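Local coordinates for geranylgeranyl pyrophosphate synthase (Corynebacterium glutamicum, PDB 3LMD), which probably condenses isoprenyl diphosphate units into longer prenyl diphosphates, as a magnesium-dependent member of the FPP/GGPP synthase family, at residues T258-E262 and G263-L267; A326-D329 and R330-D333. All coordinates share one frame; numbering follows the deposited sequence.

Contact 1: residues T258-E262 and G263-L267; sequences TDLRE and GVFTL
A Schellman motif closes the short helix 258-262, with Gly263 as the residue that leaves helical geometry and two amides reaching back into the last turn. Gly263 N donates to Leu260 O at 2.8 Å, and Val264 N donates to Asp259 O at 3.0 Å with an N-H...O angle of 146°, the 5→2 and 6→1 pair that defines the motif. Gly263 takes a positive phi (85°), the left-handed conformation that ends the helix in this way. Past the glycine, Val264 folds back alongside the turn. Its CG2, anti to its own carbonyl carbon, comes to 3.7 Å from Glu262 CB, on the methylene part of a chain whose end leads away.

The Glu262 side chain is about 8 Å from that of Asp119, on which calcium has been seen in a structure of this protein, though none is bound to this chain. Asp259 N bonds to Asp244 OD2, and Asp241 and Asp244 belong to the DDIID sequence of helix 219-246, the second aspartate-rich motif of this family. On the inner side, Leu260 CD2 approaches Phe265 CD1 obliquely at 4.0 Å, the two side chains crossing at about a right angle, and the Leu260 side chain also packs on Val300, Leu301 and Leu304 of helix 294-306. A water joins Asp259 to Thr266 further along, giving a proton to Asp259 OD2 (2.8 Å) and accepting one from Thr266 OG1. Thr266 CG2 lies 3.7 Å from the same carboxylate oxygen, Asp259 OD2.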
ATOM      1  N   THR A 258      23.937 -18.629   6.995  1.00 60.55           N
ATOM      2  CA  THR A 258      23.654 -17.870   5.775  1.00 63.78           C
ATOM      3  C   THR A 258      23.459 -16.350   5.998  1.00 59.07           C
ATOM      4  O   THR A 258      23.764 -15.552   5.110  1.00 60.05           O
ATOM      5  CB  THR A 258      22.488 -18.508   4.973  1.00 66.53           C
ATOM      6  OG1 THR A 258      21.237 -18.157   5.571  1.00 71.45           O
ATOM      7  CG2 THR A 258      22.624 -20.033   4.967  1.00 67.77           C
ATOM      8  N   ASP A 259      22.977 -15.949   7.178  1.00 55.15           N
ATOM      9  CA  ASP A 259      22.890 -14.512   7.530  1.00 55.66           C
ATOM     10  C   ASP A 259      24.278 -13.844   7.493  1.00 54.14           C
ATOM     11  O   ASP A 259      24.449 -12.725   6.988  1.00 54.01           O
ATOM     12  CB  ASP A 259      22.285 -14.311   8.935  1.00 54.69           C
ATOM     13  CG  ASP A 259      20.788 -14.607   8.999  1.00 57.40           C
ATOM     14  OD1 ASP A 259      20.084 -14.296   8.022  1.00 57.97           O
ATOM     15  OD2 ASP A 259      20.308 -15.137  10.041  1.00 56.49           O
ATOM     16  N   LEU A 260      25.269 -14.527   8.053  1.00 53.44           N
ATOM     17  CA  LEU A 260      26.628 -13.982   8.092  1.00 59.76           C
ATOM     18  C   LEU A 260      27.142 -13.564   6.720  1.00 61.22           C
ATOM     19  O   LEU A 260      27.659 -12.456   6.558  1.00 66.85           O
ATOM     20  CB  LEU A 260      27.591 -14.996   8.708  1.00 54.34           C
ATOM     21  CG  LEU A 260      27.425 -15.155  10.211  1.00 54.29           C
ATOM     22  CD1 LEU A 260      28.192 -16.375  10.705  1.00 56.11           C
ATOM     23  CD2 LEU A 260      27.888 -13.883  10.896  1.00 45.81           C
ATOM     24  N   ARG A 261      27.016 -14.461   5.744  1.00 67.91           N
ATOM     25  CA  ARG A 261      27.466 -14.189   4.374  1.00 72.59           C
ATOM     26  C   ARG A 261      26.893 -12.871   3.836  1.00 73.50           C
ATOM     27  O   ARG A 261      27.586 -12.102   3.166  1.00 74.27           O
ATOM     28  CB  ARG A 261      27.097 -15.359   3.455  1.00 73.56           C
ATOM     29  CG  ARG A 261      27.580 -16.717   3.964  1.00 73.26           C
ATOM     30  CD  ARG A 261      27.282 -17.837   2.974  1.00 75.85           C
ATOM     31  NE  ARG A 261      27.706 -19.155   3.453  1.00 73.65           N
ATOM     32  CZ  ARG A 261      28.873 -19.726   3.153  1.00 76.69           C
ATOM     33  NH1 ARG A 261      29.753 -19.097   2.381  1.00 72.26           N
ATOM     34  NH2 ARG A 261      29.167 -20.928   3.631  1.00 73.50           N
ATOM     35  N   GLU A 262      25.628 -12.610   4.156  1.00 71.43           N
ATOM     36  CA  GLU A 262      24.950 -11.389   3.730  1.00 69.27           C
ATOM     37  C   GLU A 262      25.464 -10.138   4.418  1.00 64.07           C
ATOM     38  O   GLU A 262      25.218  -9.031   3.949  1.00 65.06           O
ATOM     39  CB  GLU A 262      23.459 -11.490   4.033  1.00 71.37           C
ATOM     40  CG  GLU A 262      22.873 -12.869   3.855  1.00 80.44           C
ATOM     41  CD  GLU A 262      22.132 -13.007   2.550  1.00 86.35           C
ATOM     42  OE1 GLU A 262      22.633 -12.485   1.530  1.00 88.97           O
ATOM     43  OE2 GLU A 262      21.047 -13.629   2.548  1.00 88.21           O
ATOM     44  N   GLY A 263      26.151 -10.296   5.546  1.00 58.62           N
ATOM     45  CA  GLY A 263      26.489  -9.131   6.366  1.00 48.40           C
ATOM     46  C   GLY A 263      25.336  -8.782   7.300  1.00 44.00           C
ATOM     47  O   GLY A 263      25.254  -7.658   7.812  1.00 45.10           O
ATOM     48  N   VAL A 264      24.432  -9.745   7.506  1.00 46.22           N
ATOM     49  CA  VAL A 264      23.347  -9.611   8.498  1.00 46.45           C
ATOM     50  C   VAL A 264      23.772 -10.276   9.833  1.00 38.68           C
ATOM     51  O   VAL A 264      23.840 -11.501   9.921  1.00 44.07           O
ATOM     52  CB  VAL A 264      22.023 -10.253   7.993  1.00 46.57           C
ATOM     53  CG1 VAL A 264      20.926 -10.096   9.018  1.00 42.78           C
ATOM     54  CG2 VAL A 264      21.586  -9.636   6.648  1.00 51.05           C
ATOM     55  N   PHE A 265      24.082  -9.459  10.835  1.00 39.32           N
ATOM     56  CA  PHE A 265      24.526  -9.949  12.145  1.00 38.91           C
ATOM     57  C   PHE A 265      23.358  -9.917  13.130  1.00 30.82           C
ATOM     58  O   PHE A 265      22.955  -8.856  13.576  1.00 32.11           O
ATOM     59  CB  PHE A 265      25.646  -9.074  12.706  1.00 36.44           C
ATOM     60  CG  PHE A 265      26.779  -8.858  11.751  1.00 39.29           C
ATOM     61  CD1 PHE A 265      27.219  -9.891  10.939  1.00 37.16           C
ATOM     62  CD2 PHE A 265      27.402  -7.625  11.676  1.00 43.80           C
ATOM     63  CE1 PHE A 265      28.263  -9.690  10.043  1.00 47.62           C
ATOM     64  CE2 PHE A 265      28.448  -7.415  10.806  1.00 48.83           C
ATOM     65  CZ  PHE A 265      28.877  -8.442   9.981  1.00 35.75           C
ATOM     66  N   THR A 266      22.850 -11.087  13.472  1.00 29.92           N
ATOM     67  CA  THR A 266      21.716 -11.192  14.390  1.00 28.89           C
ATOM     68  C   THR A 266      22.162 -11.222  15.867  1.00 33.18           C
ATOM     69  O   THR A 266      23.345 -11.172  16.173  1.00 29.29           O
ATOM     70  CB  THR A 266      20.925 -12.445  14.046  1.00 31.41           C
ATOM     71  OG1 THR A 266      21.784 -13.584  14.195  1.00 29.97           O
ATOM     72  CG2 THR A 266      20.466 -12.377  12.549  1.00 30.23           C
ATOM     73  N   LEU A 267      21.208 -11.326  16.781  1.00 28.97           N
ATOM     74  CA  LEU A 267      21.485 -11.132  18.197  1.00 28.09           C
ATOM     75  C   LEU A 267      22.706 -11.865  18.767  1.00 26.97           C
ATOM     76  O   LEU A 267      23.495 -11.249  19.463  1.00 29.49           O
ATOM     77  CB  LEU A 267      20.256 -11.513  19.025  1.00 29.68           C
ATOM     78  CG  LEU A 267      20.212 -11.005  20.451  1.00 31.76           C
ATOM     79  CD1 LEU A 267      20.434  -9.477  20.456  1.00 32.56           C
ATOM     80  CD2 LEU A 267      18.815 -11.369  21.042  1.00 30.55           C
TER
HETATM   81  O   HOH W   1      21.498 -15.489  12.537  1.00 36.24           O

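Contact 2: residues A326-D329 and R330-D333; sequences AELD and RLPD
Arg330 NH1 is gripped by two carboxylates, Glu327 from the preceding helical turn and Asp223 of helix 219-246, while Glu220 of that same helix takes NH2 in another salt bridge. Toward Glu327, NH1 forms a salt bridge of 2.9 Å to OE1, with an N-H...O angle of 159°. The oxygen uses its syn lone pair and lies almost exactly in the guanidinium plane, at the edge of the group, although the carboxylate itself is turned 68° from that plane. The two side chains run side by side in the same direction. A bend in the arginine chain at chi3 (73°) turns its end toward the carboxylate and brings Arg330 CD to 3.3 Å from Glu327 OE1. Three acidic residues thus surround this guanidinium and probably stabilise its positive charge.

The backbone here leaves helix 309-328 through a type I beta turn from Leu328 to Leu331. Leu331 N donates to Leu328 O at 3.0 Å, and one residue earlier Arg330 N donates to Glu327 O at 2.9 Å. Across the turn Leu328 CD2 meets Leu331 CD1 at 3.8 Å, methyl against methyl. These leucines are buried, Leu328 against Phe228 and Leu331 against His221 and Phe88, and their carbonyl oxygens both accept hydrogen bonds from Lys337 of helix 335-349.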
ATOM      1  N   ALA A 326       3.709 -14.231  31.616  1.00 29.31           N
ATOM      2  CA  ALA A 326       3.015 -13.198  32.371  1.00 33.41           C
ATOM      3  C   ALA A 326       1.761 -12.722  31.648  1.00 36.86           C
ATOM      4  O   ALA A 326       0.780 -12.358  32.292  1.00 29.14           O
ATOM      5  CB  ALA A 326       3.937 -12.004  32.720  1.00 32.27           C
ATOM      6  N   GLU A 327       1.765 -12.734  30.315  1.00 27.19           N
ATOM      7  CA  GLU A 327       0.528 -12.379  29.596  1.00 27.62           C
ATOM      8  C   GLU A 327      -0.519 -13.479  29.717  1.00 26.36           C
ATOM      9  O   GLU A 327      -1.703 -13.193  29.969  1.00 30.10           O
ATOM     10  CB  GLU A 327       0.827 -11.998  28.143  1.00 28.50           C
ATOM     11  CG  GLU A 327       1.785 -10.782  28.089  1.00 26.27           C
ATOM     12  CD  GLU A 327       1.155  -9.507  28.667  1.00 33.41           C
ATOM     13  OE1 GLU A 327      -0.097  -9.398  28.745  1.00 30.74           O
ATOM     14  OE2 GLU A 327       1.918  -8.575  28.976  1.00 34.86           O
ATOM     15  N   LEU A 328      -0.087 -14.732  29.595  1.00 24.04           N
ATOM     16  CA  LEU A 328      -1.014 -15.846  29.742  1.00 27.87           C
ATOM     17  C   LEU A 328      -1.614 -15.918  31.161  1.00 35.37           C
ATOM     18  O   LEU A 328      -2.734 -16.413  31.343  1.00 32.63           O
ATOM     19  CB  LEU A 328      -0.324 -17.164  29.419  1.00 25.76           C
ATOM     20  CG  LEU A 328       0.096 -17.327  27.936  1.00 26.55           C
ATOM     21  CD1 LEU A 328       0.731 -18.703  27.747  1.00 32.04           C
ATOM     22  CD2 LEU A 328      -1.059 -17.126  26.964  1.00 26.51           C
ATOM     23  N   ASP A 329      -0.869 -15.434  32.150  1.00 31.84           N
ATOM     24  CA  ASP A 329      -1.383 -15.340  33.512  1.00 35.41           C
ATOM     25  C   ASP A 329      -2.667 -14.537  33.533  1.00 38.45           C
ATOM     26  O   ASP A 329      -3.493 -14.721  34.404  1.00 35.39           O
ATOM     27  CB  ASP A 329      -0.390 -14.627  34.433  1.00 41.74           C
ATOM     28  CG  ASP A 329       0.557 -15.577  35.140  1.00 51.14           C
ATOM     29  OD1 ASP A 329       0.295 -16.803  35.174  1.00 55.17           O
ATOM     30  OD2 ASP A 329       1.576 -15.087  35.675  1.00 54.84           O
ATOM     31  N   ARG A 330      -2.819 -13.613  32.593  1.00 31.93           N
ATOM     32  CA  ARG A 330      -3.990 -12.745  32.576  1.00 32.43           C
ATOM     33  C   ARG A 330      -5.245 -13.415  32.005  1.00 33.19           C
ATOM     34  O   ARG A 330      -6.351 -12.853  32.058  1.00 34.33           O
ATOM     35  CB  ARG A 330      -3.698 -11.453  31.808  1.00 36.65           C
ATOM     36  CG  ARG A 330      -2.495 -10.650  32.342  1.00 31.23           C
ATOM     37  CD  ARG A 330      -2.109  -9.572  31.337  1.00 37.65           C
ATOM     38  NE  ARG A 330      -3.073  -8.471  31.326  1.00 38.81           N
ATOM     39  CZ  ARG A 330      -3.048  -7.491  30.436  1.00 40.60           C
ATOM     40  NH1 ARG A 330      -2.115  -7.502  29.488  1.00 36.38           N
ATOM     41  NH2 ARG A 330      -3.941  -6.504  30.482  1.00 34.42           N
ATOM     42  N   LEU A 331      -5.070 -14.612  31.459  1.00 31.63           N
ATOM     43  CA  LEU A 331      -6.143 -15.304  30.751  1.00 32.84           C
ATOM     44  C   LEU A 331      -6.608 -16.481  31.597  1.00 34.96           C
ATOM     45  O   LEU A 331      -5.813 -17.069  32.358  1.00 35.07           O
ATOM     46  CB  LEU A 331      -5.633 -15.858  29.395  1.00 30.59           C
ATOM     47  CG  LEU A 331      -5.170 -14.794  28.396  1.00 32.61           C
ATOM     48  CD1 LEU A 331      -4.503 -15.450  27.165  1.00 27.89           C
ATOM     49  CD2 LEU A 331      -6.340 -13.905  27.970  1.00 29.57           C
ATOM     50  N   PRO A 332      -7.880 -16.854  31.431  1.00 38.15           N
ATOM     51  CA  PRO A 332      -8.421 -18.001  32.142  1.00 41.01           C
ATOM     52  C   PRO A 332      -7.814 -19.305  31.675  1.00 44.52           C
ATOM     53  O   PRO A 332      -7.546 -19.526  30.470  1.00 37.40           O
ATOM     54  CB  PRO A 332      -9.921 -17.958  31.806  1.00 45.13           C
ATOM     55  CG  PRO A 332     -10.013 -17.256  30.539  1.00 45.14           C
ATOM     56  CD  PRO A 332      -8.906 -16.184  30.614  1.00 39.04           C
ATOM     57  N   ASP A 333      -7.619 -20.179  32.643  1.00 33.69           N
ATOM     58  CA  ASP A 333      -7.079 -21.483  32.413  1.00 37.34           C
ATOM     59  C   ASP A 333      -7.996 -22.240  31.448  1.00 39.11           C
ATOM     60  O   ASP A 333      -9.230 -22.129  31.533  1.00 36.31           O
ATOM     61  CB  ASP A 333      -6.924 -22.167  33.772  1.00 44.46           C
ATOM     62  CG  ASP A 333      -6.227 -21.241  34.804  1.00 55.84           C
ATOM     63  OD1 ASP A 333      -5.780 -20.122  34.419  1.00 50.31           O
ATOM     64  OD2 ASP A 333      -6.120 -21.614  35.990  1.00 39.97           O
TER
HETATM   65  O   HOH W   2      -6.350 -15.080  34.801  1.00 57.13           O

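In the fold
Contacts 1 and 2 follow in series along the chain and lie on opposite sides of its centre, their own centres about 36 Å apart and their nearest atoms about 18 Å apart. Each lies where a helix gives way to a loop: residues 258-267 lead from helix 258-262 to helix 267-274, and residues 326-333 lead from helix 309-328 toward helix 335-349. Helix 219-246 is common to both: its Asp241/Asp244 end meets contact 1, while its Glu220/Asp223 end meets contact 2. In this all-helical chain, contact 1 borders the metal-binding region, whereas contact 2 joins helices away from the annotated sites.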